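Local coordinates for protein alpha,alpha-trehalose-phosphate synthase (UDP-forming) (PDB 5UOF) that probably works as a glycosyltransferase of family 20, an enzyme of the two-domain GT-B fold, at residues 44-49 / 69-74; 407-412 / 435-440; 300-305 / 338-343. All coordinates share one frame; numbering follows the deposited sequence.

Contact 1. Residues 44-49 / 69-74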
# COMPACT_ATOMS: atom_id res chain seq x y z
N GLY A 44 -29.35 8.13 -29.01
CA GLY A 44 -30.39 9.00 -28.48
C GLY A 44 -30.52 8.85 -26.98
O GLY A 44 -31.63 8.73 -26.44
N GLY A 45 -29.39 8.86 -26.29
CA GLY A 45 -29.33 8.50 -24.89
C GLY A 45 -29.54 9.66 -23.94
O GLY A 45 -29.98 10.75 -24.31
N VAL A 46 -29.23 9.40 -22.67
CA VAL A 46 -29.41 10.34 -21.58
C VAL A 46 -28.11 10.41 -20.78
O VAL A 46 -27.51 9.37 -20.49
CB VAL A 46 -30.58 9.93 -20.66
CG1 VAL A 46 -30.84 10.98 -19.58
CG2 VAL A 46 -31.85 9.68 -21.48
N TRP A 47 -27.68 11.62 -20.45
CA TRP A 47 -26.59 11.85 -19.51
C TRP A 47 -27.22 12.39 -18.24
O TRP A 47 -27.87 13.44 -18.26
CB TRP A 47 -25.56 12.83 -20.08
CG TRP A 47 -24.24 12.89 -19.35
CD1 TRP A 47 -23.95 12.40 -18.11
CD2 TRP A 47 -23.04 13.50 -19.83
NE1 TRP A 47 -22.63 12.66 -17.80
CE2 TRP A 47 -22.05 13.34 -18.84
CE3 TRP A 47 -22.70 14.17 -21.02
CZ2 TRP A 47 -20.75 13.82 -19.00
CZ3 TRP A 47 -21.42 14.64 -21.18
CH2 TRP A 47 -20.46 14.46 -20.17
N PHE A 48 -27.06 11.64 -17.15
CA PHE A 48 -27.66 11.95 -15.86
C PHE A 48 -26.57 12.30 -14.87
O PHE A 48 -25.54 11.64 -14.81
CB PHE A 48 -28.48 10.75 -15.36
CG PHE A 48 -28.95 10.87 -13.94
CD1 PHE A 48 -30.16 11.51 -13.65
CD2 PHE A 48 -28.22 10.32 -12.90
CE1 PHE A 48 -30.60 11.61 -12.34
CE2 PHE A 48 -28.66 10.42 -11.59
CZ PHE A 48 -29.85 11.07 -11.31
N GLY A 49 -26.81 13.36 -14.09
CA GLY A 49 -25.86 13.74 -13.06
C GLY A 49 -26.14 15.14 -12.54
O GLY A 49 -27.18 15.74 -12.82
N ASN A 69 -29.95 15.06 -30.30
CA ASN A 69 -30.48 13.73 -30.04
C ASN A 69 -30.23 13.25 -28.62
O ASN A 69 -30.60 12.13 -28.27
CB ASN A 69 -29.88 12.74 -31.04
CG ASN A 69 -30.74 11.51 -31.23
OD1 ASN A 69 -31.96 11.56 -31.09
ND2 ASN A 69 -30.10 10.40 -31.57
N VAL A 70 -29.60 14.07 -27.79
CA VAL A 70 -29.18 13.67 -26.45
C VAL A 70 -30.02 14.40 -25.43
O VAL A 70 -30.30 15.60 -25.58
CB VAL A 70 -27.67 13.95 -26.25
CG1 VAL A 70 -27.23 13.52 -24.86
CG2 VAL A 70 -26.86 13.23 -27.30
N THR A 71 -30.42 13.68 -24.38
CA THR A 71 -31.14 14.27 -23.26
C THR A 71 -30.20 14.43 -22.08
O THR A 71 -29.42 13.51 -21.77
CB THR A 71 -32.35 13.40 -22.87
OG1 THR A 71 -33.21 13.26 -24.01
CG2 THR A 71 -33.12 14.04 -21.74
N TYR A 72 -30.24 15.59 -21.45
CA TYR A 72 -29.47 15.86 -20.24
C TYR A 72 -30.44 15.94 -19.08
O TYR A 72 -31.32 16.81 -19.06
CB TYR A 72 -28.65 17.14 -20.39
CG TYR A 72 -27.72 17.11 -21.59
CD1 TYR A 72 -26.42 16.61 -21.47
CD2 TYR A 72 -28.14 17.55 -22.84
CE1 TYR A 72 -25.57 16.57 -22.56
CE2 TYR A 72 -27.29 17.51 -23.93
CZ TYR A 72 -26.01 17.02 -23.78
OH TYR A 72 -25.15 16.97 -24.86
N ALA A 73 -30.32 15.00 -18.14
CA ALA A 73 -31.20 14.88 -16.99
C ALA A 73 -30.40 15.21 -15.74
O ALA A 73 -29.54 14.42 -15.33
CB ALA A 73 -31.79 13.47 -16.90
N THR A 74 -30.66 16.36 -15.14
CA THR A 74 -29.78 16.89 -14.11
C THR A 74 -30.55 17.30 -12.87
O THR A 74 -31.72 17.69 -12.93
CB THR A 74 -28.97 18.10 -14.62
OG1 THR A 74 -29.87 19.13 -15.06
CG2 THR A 74 -28.09 17.69 -15.80
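Trp-47 and Tyr-72 leave their strands on the same face of the sheet but with different first torsions. In Trp-47, CG is anti to the backbone N (chi1 -166°). In Tyr-72, CG is anti to the carbonyl carbon (chi1 -57°). The two settings swing the rings together, and Trp-47 CE3 comes 4.0 Å from Tyr-72 CE1, near the plane of the phenol ring and at its edge. Val-70 CG1 sits over one face of that ring, offset toward the rim. Trp-47 NE1 hydrogen-bonds Ser-16 OG.

The strands run parallel, crossing at 19°. Four backbone hydrogen bonds join them in the alternating pattern of a parallel pair. Thr-71 N binds Gly-45 O at 3.0 Å, and Trp-47 N binds Thr-71 O at 2.9 Å. Further along both strands, Ala-73 N reaches Trp-47 O at 2.9 Å, and Gly-49 N reaches Ala-73 O at 3.2 Å. Strand 46-48 also pairs with strand 12-16 on its other edge. Helix 32-43 connects those two strands, a beta-alpha-beta unit of the Rossmann-like sheet in the first half of the GT-B fold. The helix ends in a Schellman motif, with Gly-44 at positive phi.

On the other face lie Val-46, Thr-71, Phe-48 and Ala-73. Ala-73 CB touches two side chains of strand 46-48, Val-46 CG1 at 3.8 Å and Phe-48 CD1 at 4.1 Å. Val-46 CG2 lies alongside Thr-71 CB, 4.0 Å away. At the start of the pair, the amide of Asn-69 lies against Gly-44, and its ND2 bonds Gln-41 O in the last turn of the helix.

Contact 2. Residues 407-412 / 435-440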
# COMPACT_ATOMS: atom_id res chain seq x y z
N GLY A 407 7.84 3.35 -25.09
CA GLY A 407 8.94 4.19 -25.53
C GLY A 407 9.32 5.29 -24.56
O GLY A 407 10.30 6.00 -24.79
N ALA A 408 8.54 5.48 -23.49
CA ALA A 408 8.95 6.42 -22.46
C ALA A 408 10.19 5.92 -21.74
O ALA A 408 10.48 4.72 -21.73
CB ALA A 408 7.83 6.62 -21.43
N LEU A 409 10.95 6.86 -21.19
CA LEU A 409 11.93 6.53 -20.16
C LEU A 409 11.14 6.32 -18.89
O LEU A 409 10.66 7.28 -18.28
CB LEU A 409 12.96 7.65 -20.01
CG LEU A 409 13.97 7.85 -21.15
CD1 LEU A 409 14.95 8.98 -20.81
CD2 LEU A 409 14.77 6.55 -21.43
N LEU A 410 10.98 5.06 -18.49
CA LEU A 410 10.19 4.72 -17.30
C LEU A 410 11.05 4.83 -16.06
O LEU A 410 12.18 4.34 -16.03
CB LEU A 410 9.64 3.30 -17.41
CG LEU A 410 8.71 3.13 -18.61
CD1 LEU A 410 8.51 1.65 -18.93
CD2 LEU A 410 7.36 3.81 -18.32
N VAL A 411 10.51 5.46 -15.01
CA VAL A 411 11.27 5.66 -13.78
C VAL A 411 10.41 5.35 -12.56
O VAL A 411 9.17 5.36 -12.60
CB VAL A 411 11.82 7.09 -13.66
CG1 VAL A 411 12.78 7.38 -14.81
CG2 VAL A 411 10.68 8.10 -13.65
N ASN A 412 11.09 5.07 -11.47
CA ASN A 412 10.46 4.94 -10.17
C ASN A 412 10.59 6.27 -9.46
O ASN A 412 11.72 6.66 -9.11
CB ASN A 412 11.13 3.82 -9.37
CG ASN A 412 10.42 3.53 -8.05
OD1 ASN A 412 9.87 4.43 -7.43
ND2 ASN A 412 10.47 2.27 -7.61
N GLN A 435 13.19 9.57 -32.01
CA GLN A 435 12.17 9.24 -33.01
C GLN A 435 11.71 7.80 -32.87
O GLN A 435 10.52 7.51 -33.02
CB GLN A 435 12.70 9.50 -34.42
CG GLN A 435 12.81 10.98 -34.74
CD GLN A 435 13.40 11.24 -36.11
OE1 GLN A 435 14.40 10.62 -36.51
NE2 GLN A 435 12.80 12.16 -36.84
N ALA A 436 12.64 6.88 -32.59
CA ALA A 436 12.25 5.49 -32.40
C ALA A 436 11.27 5.36 -31.24
O ALA A 436 10.22 4.72 -31.36
CB ALA A 436 13.48 4.61 -32.18
N ARG A 437 11.60 6.01 -30.11
CA ARG A 437 10.71 5.96 -28.95
C ARG A 437 9.38 6.65 -29.23
O ARG A 437 8.32 6.16 -28.82
CB ARG A 437 11.40 6.60 -27.75
CG ARG A 437 12.61 5.82 -27.26
CD ARG A 437 13.33 6.57 -26.16
NE ARG A 437 14.34 5.70 -25.56
CZ ARG A 437 14.07 4.81 -24.60
NH1 ARG A 437 12.84 4.69 -24.10
NH2 ARG A 437 15.05 4.04 -24.14
N HIS A 438 9.44 7.81 -29.88
CA HIS A 438 8.21 8.53 -30.19
C HIS A 438 7.29 7.70 -31.07
O HIS A 438 6.08 7.61 -30.81
CB HIS A 438 8.53 9.86 -30.86
CG HIS A 438 7.30 10.60 -31.30
ND1 HIS A 438 6.44 11.18 -30.41
CD2 HIS A 438 6.76 10.78 -32.53
CE1 HIS A 438 5.43 11.73 -31.07
NE2 HIS A 438 5.59 11.49 -32.36
N GLU A 439 7.84 7.10 -32.14
CA GLU A 439 6.97 6.36 -33.04
C GLU A 439 6.45 5.09 -32.38
O GLU A 439 5.33 4.66 -32.67
CB GLU A 439 7.71 6.02 -34.34
CG GLU A 439 8.11 7.25 -35.15
CD GLU A 439 6.90 8.00 -35.72
OE1 GLU A 439 5.87 7.34 -35.98
OE2 GLU A 439 7.00 9.24 -35.92
N GLU A 440 7.25 4.49 -31.50
CA GLU A 440 6.76 3.36 -30.71
C GLU A 440 5.55 3.76 -29.87
O GLU A 440 4.51 3.08 -29.88
CB GLU A 440 7.90 2.86 -29.83
CG GLU A 440 7.55 1.74 -28.87
CD GLU A 440 8.77 1.27 -28.10
OE1 GLU A 440 9.90 1.63 -28.49
OE2 GLU A 440 8.62 0.56 -27.10
O HOH W 1 11.93 2.28 -22.83
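Gly-407 meets helix 435-440 at Arg-437, with the two CA atoms 4.2 Å apart. So close a fit rests on glycine: the place where a side chain would begin is taken by Arg-437 O. From there the chain enters strand 409-411, which leads away from the helix.

The Arg-437 side chain is extended from CG to NE. CB, CG and CD pass alongside Gly-407 O, and the turn at the last torsion (chi4 -83°) brings NH1 back to it, donating at 2.9 Å. The oxygen lies in the guanidinium plane, but NH1 stands well above the carbonyl plane, 65° out of it. Water 1 accepts from Arg-437 NH1 at 2.9 Å and donates to Ala-408 O at 3.0 Å. Leu-409 CD2 rests over one guanidinium face, offset toward the rim, 3.7 Å from Arg-437 CZ. NE forms a salt bridge with Glu-433, which may offset the nearby like charge of Arg-425. Glu-440 bonds Thr-406 OG1 through OE2.

The contact joins helix 431-447 to the approach of the outermost strand, within this chain, of the parallel Rossmann-like sheet in the second half of the GT-B fold. Strand 409-411 pairs with strand 392-396, and helix 416-428 packs on Leu-409 and Val-411.

Contact 3. Residues 300-305 / 338-343. With EDO (1,2-ethanediol), chain N.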
# COMPACT_ATOMS: atom_id res chain seq x y z
N ARG A 300 20.74 26.33 -19.11
CA ARG A 300 20.49 25.79 -20.44
C ARG A 300 19.19 25.01 -20.52
O ARG A 300 18.87 24.49 -21.60
CB ARG A 300 21.66 24.91 -20.88
CG ARG A 300 22.98 25.67 -20.96
CD ARG A 300 24.04 24.86 -21.68
NE ARG A 300 23.86 24.90 -23.13
CZ ARG A 300 24.60 25.64 -23.96
NH1 ARG A 300 24.37 25.61 -25.27
NH2 ARG A 300 25.57 26.40 -23.48
N VAL A 301 18.46 24.88 -19.42
CA VAL A 301 17.18 24.18 -19.40
C VAL A 301 16.34 24.81 -18.29
O VAL A 301 16.87 25.30 -17.30
CB VAL A 301 17.36 22.66 -19.17
CG1 VAL A 301 18.09 22.39 -17.86
CG2 VAL A 301 16.03 21.92 -19.18
N SER A 302 15.03 24.81 -18.49
CA SER A 302 14.10 25.26 -17.46
C SER A 302 12.96 24.27 -17.34
O SER A 302 12.52 23.67 -18.32
CB SER A 302 13.50 26.64 -17.79
OG SER A 302 14.49 27.65 -17.73
N LEU A 303 12.47 24.12 -16.11
CA LEU A 303 11.30 23.31 -15.84
C LEU A 303 10.10 24.24 -15.69
O LEU A 303 10.14 25.18 -14.90
CB LEU A 303 11.50 22.47 -14.57
CG LEU A 303 10.25 21.81 -13.98
CD1 LEU A 303 9.66 20.80 -14.96
CD2 LEU A 303 10.61 21.14 -12.64
N VAL A 304 9.05 23.99 -16.47
CA VAL A 304 7.78 24.69 -16.31
C VAL A 304 6.80 23.69 -15.70
O VAL A 304 6.48 22.68 -16.32
CB VAL A 304 7.26 25.23 -17.65
CG1 VAL A 304 5.82 25.74 -17.50
CG2 VAL A 304 8.13 26.37 -18.11
N GLN A 305 6.36 23.96 -14.47
CA GLN A 305 5.34 23.17 -13.79
C GLN A 305 4.05 23.98 -13.77
O GLN A 305 3.99 25.04 -13.14
CB GLN A 305 5.76 22.81 -12.37
CG GLN A 305 4.65 22.10 -11.57
CD GLN A 305 4.43 20.69 -12.04
OE1 GLN A 305 5.35 19.88 -12.02
NE2 GLN A 305 3.20 20.38 -12.47
N LEU A 338 20.95 35.84 -13.13
CA LEU A 338 20.35 37.10 -13.54
C LEU A 338 19.25 36.91 -14.59
O LEU A 338 18.23 37.60 -14.55
CB LEU A 338 21.43 38.02 -14.10
CG LEU A 338 21.69 39.31 -13.34
CD1 LEU A 338 22.54 40.20 -14.22
CD2 LEU A 338 20.38 39.99 -12.97
N ASP A 339 19.45 36.00 -15.53
CA ASP A 339 18.44 35.83 -16.57
C ASP A 339 17.94 34.39 -16.63
O ASP A 339 17.55 33.92 -17.70
CB ASP A 339 18.97 36.27 -17.93
CG ASP A 339 20.04 35.35 -18.48
OD1 ASP A 339 20.64 34.59 -17.69
OD2 ASP A 339 20.26 35.38 -19.71
N TRP A 340 17.91 33.69 -15.50
CA TRP A 340 17.45 32.30 -15.52
C TRP A 340 16.70 31.98 -14.23
O TRP A 340 17.29 32.04 -13.15
CB TRP A 340 18.62 31.34 -15.70
CG TRP A 340 18.20 29.90 -15.73
CD1 TRP A 340 17.20 29.34 -16.48
CD2 TRP A 340 18.80 28.84 -14.98
NE1 TRP A 340 17.15 27.99 -16.25
CE2 TRP A 340 18.11 27.66 -15.33
CE3 TRP A 340 19.84 28.77 -14.05
CZ2 TRP A 340 18.45 26.41 -14.78
CZ3 TRP A 340 20.17 27.53 -13.51
CH2 TRP A 340 19.48 26.37 -13.87
N THR A 341 15.41 31.63 -14.38
CA THR A 341 14.61 31.02 -13.33
C THR A 341 14.56 29.51 -13.58
O THR A 341 13.94 29.08 -14.57
CB THR A 341 13.19 31.61 -13.32
OG1 THR A 341 13.23 32.97 -12.87
CG2 THR A 341 12.26 30.82 -12.40
N PRO A 342 15.24 28.68 -12.78
CA PRO A 342 15.26 27.23 -13.06
C PRO A 342 13.88 26.58 -13.10
O PRO A 342 13.61 25.77 -13.99
CB PRO A 342 16.11 26.67 -11.91
CG PRO A 342 17.04 27.81 -11.55
CD PRO A 342 16.26 29.08 -11.79
N ILE A 343 13.01 26.89 -12.14
CA ILE A 343 11.68 26.29 -12.06
C ILE A 343 10.65 27.41 -12.13
O ILE A 343 10.56 28.25 -11.22
CB ILE A 343 11.48 25.46 -10.78
CG1 ILE A 343 12.45 24.28 -10.74
CG2 ILE A 343 10.03 24.93 -10.73
CD1 ILE A 343 12.28 23.41 -9.48
C1 EDO N . 15.05 35.32 -14.99
O1 EDO N . 14.78 35.01 -13.62
C2 EDO N . 14.13 36.44 -15.46
O2 EDO N . 12.78 36.05 -15.22
O HOH W 2 13.00 29.70 -16.88
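Trp-340 turns the N-H edge of its indole toward Val-301 and Ser-302, where the loop leading out of helix 314-335 comes back to the sheet. Strand 301-306, that helix and strand 343-346 form a beta-alpha-beta crossover of the parallel, Rossmann-like sheet, and this contact closes it.

CG of Trp-340 is anti to the backbone N (chi1 -180°), which sends the ring across to strand 301-306. NE1 is shared between two acceptors lying near the ring plane. Val-301 O is 2.9 Å from NE1 and Ser-302 OG is 3.1 Å from NE1. Both bonds are bent and weak. Pro-342 CG lies over one face of the indole, offset toward the rim, and the helix residue Phe-335 also packs on Trp-340.

Beyond the ring the backbones come into strand pairing. Leu-303 N donates to Pro-342 O at 2.9 Å in a nearly straight bond (169°). Leu-303 is also paired with Ile-343, and the two side chains run alongside each other on one face of the sheet, CD2 of Leu-303 4.1 Å from CG1 of Ile-343. Phe-287 of helix 280-293 touches both.

Ser-302 OG, besides accepting from NE1, gives its own proton to water 2 at 2.7 Å. That water donates in turn to Thr-341 O. On the exposed side, Thr-341 OG1 hydrogen-bonds O1 of 1,2-ethanediol, probably from the crystallisation liquor, at 2.7 Å.

In the fold
Along the chain contact 1 comes first, then contact 3, then contact 2. Contact 1 belongs to the mixed sheet of the first half of the protein. Contacts 2 and 3 belong to the six-stranded parallel sheet of the second half, at its two outermost strands within this chain, 409-411 and 343-346. Their centres are about 24 Å apart. The centre of contact 1 lies about 40 Å from that of contact 2 and about 47 Å from that of contact 3, across the centre of the chain. The distance of contact 1 from the other two is consistent with the two Rossmann-like domains of a GT-B enzyme. The bound sodium ion lies about 13 Å from the Arg-437 side chain and about 12 Å from that of Val-301.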